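Local coordinates for PmbA-related protein (Thermotoga maritima, PDB 1VL4) that is probably a metallopeptidase of the U62 family, related to PmbA, which has been proposed to modulate DNA gyrase, at residues Pro296-Phe308 / Pro332-Val344. Sequence-based numbering, arbitrary orientation.
Sequences PFDDEGVPTTEKF and PTGNGFVGGIRPV
D298 reaches across to G336 with OD2, while its OD1 holds together the type I turn from D298 to G301. D298 OD2 accepts G336 N at 2.9 Å, met from above the carboxylate plane; OD1 accepts E300 N, which makes an Asx turn, and V302 N from the opposite face. With CG held between its backbone N and carbonyl carbon (chi1 73°), the carboxylate can serve both sets of donors. The carbonyl O of G336 in turn accepts D299 N (2.9 Å).

Packing is tightest where glycines let the backbones close in: the CA of G334 lies 3.4 Å from P303 O as a CH···O contact, and a CB on G334 would clash with that oxygen. Next to it, the F337 ring is sandwiched, CB of D298 making a CH-pi contact 4.0 Å from its centroid and R342 NH1 lying over the opposite face. Replacing D298 by an alanine would keep CB over the F337 ring but would probably leave G336 N without OD2, and E300 N and V302 N without OD1, freeing the turn to shift.

Toward solvent, V338 is exposed and D299 partly so, whereas D298, G334 and G336 are buried; even so, D299 OD2 uses its anti lone pair to accept V338 N at 2.8 Å, nearly straight at 170°. At the far end, K307 bends at chi2 (-78°) to bring NZ within 3.0 Å of N335 OD1, in the carbonyl plane, where T333 OG1 also donates. T305 OG1 donates to T333 O at 2.7 Å, and D284 salt-bridges K307 and accepts from N335 ND2.

Carboxylates binding backbone N-H groups at one end and an ammonium shared among oxygens at the other imply that polar bonds, more than apolar burial, tie these C-terminal-domain loops together.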
ATOM      1  N   PRO A 296      13.040 -22.269   5.428  1.00 15.48           N
ATOM      2  CA  PRO A 296      14.353 -22.707   5.885  1.00 13.55           C
ATOM      3  C   PRO A 296      15.486 -21.721   5.642  1.00 12.02           C
ATOM      4  O   PRO A 296      16.572 -21.936   6.140  1.00 14.33           O
ATOM      5  CB  PRO A 296      14.561 -24.006   5.109  1.00 13.18           C
ATOM      6  CG  PRO A 296      13.763 -23.854   3.935  1.00 17.87           C
ATOM      7  CD  PRO A 296      12.603 -23.017   4.226  1.00 15.88           C
ATOM      8  N   PHE A 297      15.252 -20.637   4.880  1.00 11.45           N
ATOM      9  CA  PHE A 297      16.304 -19.659   4.645  1.00  9.26           C
ATOM     10  C   PHE A 297      15.736 -18.322   4.446  1.00  9.48           C
ATOM     11  O   PHE A 297      14.547 -18.166   4.015  1.00 12.52           O
ATOM     12  CB  PHE A 297      17.268 -20.116   3.514  1.00 11.13           C
ATOM     13  CG  PHE A 297      16.570 -20.390   2.182  1.00  7.42           C
ATOM     14  CD1 PHE A 297      16.240 -19.338   1.337  1.00 13.06           C
ATOM     15  CD2 PHE A 297      16.255 -21.678   1.807  1.00 11.41           C
ATOM     16  CE1 PHE A 297      15.645 -19.561   0.124  1.00 11.85           C
ATOM     17  CE2 PHE A 297      15.626 -21.935   0.621  1.00 15.57           C
ATOM     18  CZ  PHE A 297      15.304 -20.894  -0.229  1.00 14.39           C
ATOM     19  N   ASP A 298      16.541 -17.324   4.823  1.00 10.91           N
ATOM     20  CA  ASP A 298      16.186 -15.929   4.592  1.00 12.39           C
ATOM     21  C   ASP A 298      16.474 -15.466   3.127  1.00 14.23           C
ATOM     22  O   ASP A 298      16.832 -16.278   2.268  1.00 14.47           O
ATOM     23  CB  ASP A 298      16.806 -15.023   5.711  1.00 13.21           C
ATOM     24  CG  ASP A 298      18.293 -14.848   5.589  1.00 13.96           C
ATOM     25  OD1 ASP A 298      18.841 -15.203   4.524  1.00 13.84           O
ATOM     26  OD2 ASP A 298      18.908 -14.302   6.546  1.00 16.30           O
ATOM     27  N   ASP A 299      16.298 -14.186   2.834  1.00 14.02           N
ATOM     28  CA  ASP A 299      16.489 -13.685   1.471  1.00 15.10           C
ATOM     29  C   ASP A 299      17.978 -13.476   1.109  1.00 13.70           C
ATOM     30  O   ASP A 299      18.285 -13.103  -0.007  1.00 12.54           O
ATOM     31  CB  ASP A 299      15.691 -12.408   1.260  1.00 16.71           C
ATOM     32  CG  ASP A 299      14.163 -12.661   1.259  1.00 22.69           C
ATOM     33  OD1 ASP A 299      13.763 -13.794   0.955  1.00 20.23           O
ATOM     34  OD2 ASP A 299      13.402 -11.754   1.640  1.00 18.85           O
ATOM     35  N   GLU A 300      18.870 -13.735   2.057  1.00 14.40           N
ATOM     36  CA  GLU A 300      20.340 -13.748   1.827  1.00 12.55           C
ATOM     37  C   GLU A 300      20.820 -15.190   1.741  1.00 10.63           C
ATOM     38  O   GLU A 300      21.978 -15.450   1.484  1.00 14.78           O
ATOM     39  CB  GLU A 300      21.100 -12.950   2.936  1.00 12.09           C
ATOM     40  CG  GLU A 300      20.531 -11.538   3.106  1.00 15.74           C
ATOM     41  CD  GLU A 300      21.237 -10.649   4.133  1.00 13.80           C
ATOM     42  OE1 GLU A 300      21.511 -11.106   5.252  1.00 20.22           O
ATOM     43  OE2 GLU A 300      21.441  -9.458   3.852  1.00 23.94           O
ATOM     44  N   GLY A 301      19.907 -16.146   1.853  1.00 12.71           N
ATOM     45  CA  GLY A 301      20.239 -17.565   1.800  1.00 11.71           C
ATOM     46  C   GLY A 301      20.786 -18.131   3.104  1.00 12.44           C
ATOM     47  O   GLY A 301      21.303 -19.247   3.133  1.00 13.83           O
ATOM     48  N   VAL A 302      20.603 -17.415   4.205  1.00 12.04           N
ATOM     49  CA  VAL A 302      21.145 -17.860   5.481  1.00 12.15           C
ATOM     50  C   VAL A 302      20.114 -18.778   6.122  1.00 11.82           C
ATOM     51  O   VAL A 302      18.912 -18.455   6.139  1.00 11.71           O
ATOM     52  CB  VAL A 302      21.516 -16.631   6.387  1.00 10.46           C
ATOM     53  CG1 VAL A 302      21.926 -17.052   7.826  1.00 12.14           C
ATOM     54  CG2 VAL A 302      22.562 -15.763   5.746  1.00 17.32           C
ATOM     55  N   PRO A 303      20.558 -19.932   6.661  1.00 11.10           N
ATOM     56  CA  PRO A 303      19.553 -20.759   7.332  1.00 13.17           C
ATOM     57  C   PRO A 303      18.828 -20.011   8.458  1.00 13.53           C
ATOM     58  O   PRO A 303      19.458 -19.315   9.295  1.00 16.32           O
ATOM     59  CB  PRO A 303      20.368 -21.917   7.923  1.00 14.10           C
ATOM     60  CG  PRO A 303      21.646 -21.905   7.218  1.00 15.50           C
ATOM     61  CD  PRO A 303      21.882 -20.547   6.711  1.00 11.62           C
ATOM     62  N   THR A 304      17.516 -20.142   8.455  1.00 14.23           N
ATOM     63  CA  THR A 304      16.707 -19.637   9.557  1.00 14.10           C
ATOM     64  C   THR A 304      17.000 -20.483  10.814  1.00 13.11           C
ATOM     65  O   THR A 304      17.340 -21.675  10.730  1.00 18.42           O
ATOM     66  CB  THR A 304      15.236 -19.656   9.174  1.00 11.18           C
ATOM     67  OG1 THR A 304      14.847 -20.957   8.726  1.00 14.11           O
ATOM     68  CG2 THR A 304      14.929 -18.666   8.109  1.00 15.10           C
ATOM     69  N   THR A 305      16.936 -19.837  11.957  1.00 15.15           N
ATOM     70  CA  THR A 305      17.285 -20.406  13.244  1.00 11.76           C
ATOM     71  C   THR A 305      16.157 -20.169  14.253  1.00  9.29           C
ATOM     72  O   THR A 305      15.379 -19.202  14.160  1.00 12.05           O
ATOM     73  CB  THR A 305      18.616 -19.805  13.804  1.00 14.69           C
ATOM     74  OG1 THR A 305      18.471 -18.413  14.037  1.00 12.53           O
ATOM     75  CG2 THR A 305      19.768 -20.024  12.851  1.00 15.81           C
ATOM     76  N   GLU A 306      16.076 -21.082  15.210  1.00 11.58           N
ATOM     77  CA  GLU A 306      15.187 -20.979  16.372  1.00 10.85           C
ATOM     78  C   GLU A 306      15.948 -20.431  17.578  1.00 12.50           C
ATOM     79  O   GLU A 306      17.016 -20.945  17.980  1.00  9.78           O
ATOM     80  CB  GLU A 306      14.554 -22.309  16.684  1.00 13.60           C
ATOM     81  CG  GLU A 306      13.603 -22.333  17.928  1.00 13.95           C
ATOM     82  CD  GLU A 306      12.869 -23.650  18.072  1.00 15.48           C
ATOM     83  OE1 GLU A 306      13.080 -24.543  17.213  1.00 15.19           O
ATOM     84  OE2 GLU A 306      12.064 -23.763  19.033  1.00 12.09           O
ATOM     85  N   LYS A 307      15.388 -19.412  18.198  1.00 11.01           N
ATOM     86  CA  LYS A 307      16.047 -18.833  19.373  1.00 14.12           C
ATOM     87  C   LYS A 307      15.065 -18.044  20.207  1.00 10.61           C
ATOM     88  O   LYS A 307      14.054 -17.601  19.704  1.00 11.54           O
ATOM     89  CB  LYS A 307      17.222 -17.922  18.992  1.00 13.80           C
ATOM     90  CG  LYS A 307      16.830 -16.730  18.182  1.00 11.18           C
ATOM     91  CD  LYS A 307      16.590 -17.074  16.726  1.00 20.19           C
ATOM     92  CE  LYS A 307      16.877 -15.933  15.784  1.00 20.48           C
ATOM     93  NZ  LYS A 307      16.397 -16.323  14.432  1.00 14.94           N
ATOM     94  N   PHE A 308      15.419 -17.831  21.464  1.00  9.94           N
ATOM     95  CA  PHE A 308      14.720 -16.831  22.273  1.00 12.58           C
ATOM     96  C   PHE A 308      15.145 -15.398  21.928  1.00 12.12           C
ATOM     97  O   PHE A 308      16.337 -15.058  21.847  1.00 11.40           O
ATOM     98  CB  PHE A 308      14.921 -17.075  23.761  1.00 13.77           C
ATOM     99  CG  PHE A 308      14.282 -18.343  24.250  1.00 10.79           C
ATOM    100  CD1 PHE A 308      12.951 -18.362  24.639  1.00 14.20           C
ATOM    101  CD2 PHE A 308      15.039 -19.505  24.355  1.00 15.80           C
ATOM    102  CE1 PHE A 308      12.389 -19.489  25.078  1.00 15.91           C
ATOM    103  CE2 PHE A 308      14.472 -20.666  24.829  1.00 18.69           C
ATOM    104  CZ  PHE A 308      13.138 -20.660  25.179  1.00 19.44           C
ATOM    105  N   PRO A 332      25.400 -14.642  11.896  1.00 24.68           N
ATOM    106  CA  PRO A 332      24.124 -14.330  11.277  1.00 22.92           C
ATOM    107  C   PRO A 332      23.034 -15.196  11.920  1.00 20.23           C
ATOM    108  O   PRO A 332      23.305 -16.353  12.263  1.00 18.41           O
ATOM    109  CB  PRO A 332      24.333 -14.746   9.806  1.00 25.48           C
ATOM    110  CG  PRO A 332      25.815 -14.750   9.585  1.00 27.15           C
ATOM    111  CD  PRO A 332      26.397 -15.115  10.923  1.00 27.21           C
ATOM    112  N   THR A 333      21.834 -14.629  12.088  1.00 19.01           N
ATOM    113  CA  THR A 333      20.738 -15.310  12.728  1.00 16.27           C
ATOM    114  C   THR A 333      19.703 -15.845  11.716  1.00 16.03           C
ATOM    115  O   THR A 333      18.792 -16.547  12.128  1.00 14.76           O
ATOM    116  CB  THR A 333      20.002 -14.385  13.681  1.00 16.89           C
ATOM    117  OG1 THR A 333      19.564 -13.221  12.979  1.00 14.97           O
ATOM    118  CG2 THR A 333      20.899 -13.973  14.880  1.00 18.19           C
ATOM    119  N   GLY A 334      19.818 -15.485  10.432  1.00 11.55           N
ATOM    120  CA  GLY A 334      18.845 -15.925   9.426  1.00 13.78           C
ATOM    121  C   GLY A 334      17.553 -15.088   9.400  1.00 13.59           C
ATOM    122  O   GLY A 334      16.467 -15.622   9.209  1.00 14.28           O
ATOM    123  N   ASN A 335      17.699 -13.775   9.562  1.00 12.55           N
ATOM    124  CA  ASN A 335      16.560 -12.843   9.572  1.00 12.94           C
ATOM    125  C   ASN A 335      16.633 -11.732   8.511  1.00 12.98           C
ATOM    126  O   ASN A 335      15.873 -10.752   8.573  1.00 11.82           O
ATOM    127  CB  ASN A 335      16.413 -12.292  11.002  1.00  9.91           C
ATOM    128  CG  ASN A 335      16.049 -13.395  11.989  1.00 11.82           C
ATOM    129  OD1 ASN A 335      16.915 -13.957  12.705  1.00 13.91           O
ATOM    130  ND2 ASN A 335      14.775 -13.751  11.998  1.00 13.40           N
ATOM    131  N   GLY A 336      17.512 -11.914   7.505  1.00 12.37           N
ATOM    132  CA  GLY A 336      17.750 -10.889   6.504  1.00 11.48           C
ATOM    133  C   GLY A 336      16.748 -11.087   5.389  1.00 15.61           C
ATOM    134  O   GLY A 336      16.953 -11.915   4.494  1.00 14.59           O
ATOM    135  N   PHE A 337      15.632 -10.371   5.488  1.00 18.53           N
ATOM    136  CA  PHE A 337      14.569 -10.439   4.485  1.00 19.85           C
ATOM    137  C   PHE A 337      14.463  -9.105   3.744  1.00 21.38           C
ATOM    138  O   PHE A 337      14.918  -8.060   4.234  1.00 20.63           O
ATOM    139  CB  PHE A 337      13.231 -10.814   5.148  1.00 18.42           C
ATOM    140  CG  PHE A 337      13.194 -12.214   5.656  1.00 11.19           C
ATOM    141  CD1 PHE A 337      12.880 -13.250   4.805  1.00 12.56           C
ATOM    142  CD2 PHE A 337      13.463 -12.516   6.999  1.00 15.63           C
ATOM    143  CE1 PHE A 337      12.839 -14.528   5.252  1.00 13.59           C
ATOM    144  CE2 PHE A 337      13.473 -13.846   7.447  1.00 13.80           C
ATOM    145  CZ  PHE A 337      13.121 -14.835   6.613  1.00 16.22           C
ATOM    146  N   VAL A 338      13.935  -9.159   2.528  1.00 22.72           N
ATOM    147  CA  VAL A 338      13.737  -7.957   1.746  1.00 27.55           C
ATOM    148  C   VAL A 338      12.766  -7.046   2.502  1.00 27.39           C
ATOM    149  O   VAL A 338      11.716  -7.467   2.973  1.00 27.53           O
ATOM    150  CB  VAL A 338      13.199  -8.272   0.306  1.00 31.15           C
ATOM    151  CG1 VAL A 338      14.141  -9.234  -0.457  1.00 33.78           C
ATOM    152  CG2 VAL A 338      11.799  -8.862   0.346  1.00 38.44           C
ATOM    153  N   GLY A 339      13.131  -5.811   2.696  1.00 27.35           N
ATOM    154  CA  GLY A 339      12.200  -4.917   3.391  1.00 30.37           C
ATOM    155  C   GLY A 339      12.572  -4.669   4.830  1.00 27.67           C
ATOM    156  O   GLY A 339      12.119  -3.704   5.443  1.00 30.18           O
ATOM    157  N   GLY A 340      13.432  -5.512   5.373  1.00 25.38           N
ATOM    158  CA  GLY A 340      13.795  -5.358   6.748  1.00 20.80           C
ATOM    159  C   GLY A 340      14.086  -6.673   7.412  1.00 20.81           C
ATOM    160  O   GLY A 340      13.548  -7.739   7.026  1.00 22.04           O
ATOM    161  N   ILE A 341      14.945  -6.580   8.421  1.00 16.71           N
ATOM    162  CA  ILE A 341      15.175  -7.690   9.327  1.00 16.45           C
ATOM    163  C   ILE A 341      13.853  -8.031  10.022  1.00 17.02           C
ATOM    164  O   ILE A 341      13.195  -7.165  10.604  1.00 14.18           O
ATOM    165  CB  ILE A 341      16.262  -7.320  10.358  1.00 14.45           C
ATOM    166  CG1 ILE A 341      17.599  -7.098   9.625  1.00 14.97           C
ATOM    167  CG2 ILE A 341      16.360  -8.365  11.415  1.00 12.67           C
ATOM    168  CD1 ILE A 341      18.632  -6.359  10.419  1.00 13.58           C
ATOM    169  N   ARG A 342      13.447  -9.288   9.945  1.00 15.70           N
ATOM    170  CA  ARG A 342      12.277  -9.717  10.677  1.00 20.65           C
ATOM    171  C   ARG A 342      12.351 -11.172  11.141  1.00 16.05           C
ATOM    172  O   ARG A 342      13.090 -11.960  10.602  1.00 13.01           O
ATOM    173  CB  ARG A 342      10.982  -9.469   9.874  1.00 20.84           C
ATOM    174  CG  ARG A 342      10.793 -10.381   8.695  1.00 33.24           C
ATOM    175  CD  ARG A 342       9.379 -10.284   8.056  1.00 34.28           C
ATOM    176  NE  ARG A 342       9.340 -10.884   6.712  1.00 37.57           N
ATOM    177  CZ  ARG A 342       9.312 -12.189   6.439  1.00 37.90           C
ATOM    178  NH1 ARG A 342       9.314 -13.122   7.414  1.00 38.71           N
ATOM    179  NH2 ARG A 342       9.292 -12.565   5.164  1.00 31.93           N
ATOM    180  N   PRO A 343      11.559 -11.501  12.166  1.00 15.11           N
ATOM    181  CA  PRO A 343      11.377 -12.874  12.588  1.00 18.07           C
ATOM    182  C   PRO A 343      10.619 -13.645  11.527  1.00 14.32           C
ATOM    183  O   PRO A 343       9.989 -13.041  10.653  1.00 13.13           O
ATOM    184  CB  PRO A 343      10.514 -12.757  13.880  1.00 18.15           C
ATOM    185  CG  PRO A 343       9.911 -11.467  13.846  1.00 20.79           C
ATOM    186  CD  PRO A 343      10.695 -10.570  12.923  1.00 14.68           C
ATOM    187  N   VAL A 344      10.674 -14.962  11.609  1.00 14.08           N
ATOM    188  CA  VAL A 344       9.923 -15.795  10.679  1.00 16.16           C
ATOM    189  C   VAL A 344       8.531 -15.980  11.319  1.00 14.52           C
ATOM    190  O   VAL A 344       7.551 -15.482  10.809  1.00 18.55           O
ATOM    191  CB  VAL A 344      10.661 -17.136  10.386  1.00 13.27           C
ATOM    192  CG1 VAL A 344       9.844 -18.006   9.489  1.00 17.61           C
ATOM    193  CG2 VAL A 344      12.061 -16.856   9.728  1.00 17.42           C
TER
HETATM  194  O   HOH W   1      15.714 -17.236  11.545  1.00  3.06           O